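PDB 6R5M: dendroaspis polylepis MT9 from Dendroaspis polylepis, which selectively antagonizes the type 2 muscarinic receptor and reverses the relaxation that agonists of this receptor induce in rat and human arteries. Local coordinates for residues G37-V42 and V47-S52. Numbering follows the deposited sequence.
With PGO (S-1,2-propanediol), chain G.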
# COMPACT_ATOMS: atom_id res chain seq x y z
N GLY A 37 3.71 -1.58 5.99
CA GLY A 37 4.15 -2.97 5.99
C GLY A 37 4.05 -3.70 4.65
O GLY A 37 3.80 -3.08 3.62
N CYS A 38 4.29 -5.02 4.67
CA CYS A 38 4.20 -5.88 3.48
C CYS A 38 3.38 -7.13 3.81
O CYS A 38 3.90 -8.07 4.40
CB CYS A 38 5.58 -6.22 2.92
SG CYS A 38 5.53 -7.18 1.37
N PRO A 39 2.07 -7.12 3.51
CA PRO A 39 1.25 -8.30 3.82
C PRO A 39 1.39 -9.42 2.79
O PRO A 39 1.72 -9.18 1.63
CB PRO A 39 -0.18 -7.75 3.87
CG PRO A 39 -0.11 -6.33 3.36
CD PRO A 39 1.26 -6.09 2.83
N SER A 40 1.14 -10.66 3.22
CA SER A 40 1.16 -11.83 2.34
C SER A 40 -0.20 -11.95 1.62
O SER A 40 -1.24 -11.66 2.23
CB SER A 40 1.43 -13.10 3.15
OG SER A 40 0.55 -13.21 4.26
N ALA A 41 -0.22 -12.42 0.35
CA ALA A 41 -1.47 -12.66 -0.40
C ALA A 41 -1.32 -13.60 -1.59
O ALA A 41 -0.33 -13.54 -2.33
CB ALA A 41 -2.11 -11.35 -0.84
N VAL A 42 -2.33 -14.47 -1.78
CA VAL A 42 -2.38 -15.45 -2.87
C VAL A 42 -3.38 -14.94 -3.93
O VAL A 42 -4.27 -14.16 -3.60
CB VAL A 42 -2.77 -16.87 -2.35
CG1 VAL A 42 -2.40 -17.95 -3.36
CG2 VAL A 42 -2.11 -17.17 -1.00
N VAL A 47 0.11 -8.22 -4.37
CA VAL A 47 0.77 -7.22 -3.51
C VAL A 47 2.04 -6.70 -4.19
O VAL A 47 2.82 -7.47 -4.76
CB VAL A 47 1.12 -7.71 -2.06
CG1 VAL A 47 1.15 -6.55 -1.06
CG2 VAL A 47 0.17 -8.79 -1.58
N GLN A 48 2.25 -5.40 -4.10
CA GLN A 48 3.44 -4.71 -4.57
C GLN A 48 4.05 -4.09 -3.33
O GLN A 48 3.41 -3.26 -2.69
CB GLN A 48 3.10 -3.63 -5.61
CG GLN A 48 2.82 -4.16 -7.02
CD GLN A 48 2.11 -3.11 -7.85
OE1 GLN A 48 0.90 -3.17 -8.05
NE2 GLN A 48 2.85 -2.13 -8.34
N CYS A 49 5.24 -4.56 -2.92
CA CYS A 49 5.90 -4.02 -1.73
C CYS A 49 7.15 -3.24 -2.10
O CYS A 49 7.83 -3.60 -3.05
CB CYS A 49 6.21 -5.11 -0.71
SG CYS A 49 4.75 -5.88 0.01
N CYS A 50 7.45 -2.19 -1.34
CA CYS A 50 8.59 -1.30 -1.58
C CYS A 50 9.05 -0.68 -0.26
O CYS A 50 8.28 -0.68 0.70
CB CYS A 50 8.23 -0.23 -2.62
SG CYS A 50 6.74 0.70 -2.21
N THR A 51 10.29 -0.16 -0.20
CA THR A 51 10.86 0.33 1.06
C THR A 51 11.37 1.79 1.04
O THR A 51 12.33 2.10 1.75
CB THR A 51 11.97 -0.63 1.53
OG1 THR A 51 12.99 -0.70 0.54
CG2 THR A 51 11.45 -2.04 1.85
N SER A 52 10.73 2.69 0.29
CA SER A 52 11.14 4.10 0.28
C SER A 52 9.92 5.01 0.42
O SER A 52 8.81 4.58 0.12
CB SER A 52 11.96 4.42 -0.96
OG SER A 52 11.19 4.23 -2.14
C1 PGO G . 0.53 -11.16 8.24
C2 PGO G . 0.66 -10.16 7.11
C3 PGO G . 0.34 -8.76 7.57
O1 PGO G . 0.78 -12.49 7.78
O2 PGO G . -0.22 -10.52 6.05
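V47 spreads its two methyl branches against P39 and A41. CG1 lies anti to the backbone N (chi1 -152°) and meets the proline ring, 3.9 Å from P39 CD. CG2 packs against the methyl of A41, with V47 CG2 3.5 Å from A41 CB. The carbonyl of P39 points toward the same valine, and P39 O is 3.6 Å from V47 CG2. Two residues along the strand from V47, the contact becomes covalent. C38 SG and C49 SG form a disulfide of 2.0 Å whose C-S-S-C torsion is 92°, close to the relaxed right angle. C38 swings its sulfur anti to the backbone N (chi1 -176°), which carries it across to C49 SG.

This bridge is one of the four disulfides of the three-finger toxin fold. It ties the loop that follows strand 30-36 to strand 45-50, at the edge of the three-stranded sheet. On the side facing strand 22-27, P39 also rests on Y23, and A41 and V47 both reach M25. On the outer side, a propanediol, probably from the crystallisation liquor, accepts a hydrogen bond from S40 N to its O2 (3.1 Å).

The two segments are thus joined by one covalent link and a small patch of apolar contacts. Between them no backbone hydrogen bond adds to that patch, so at this largely solvent-accessible surface the disulfide is their only covalent cross-link and probably the main restraint on their spacing at C38 and C49.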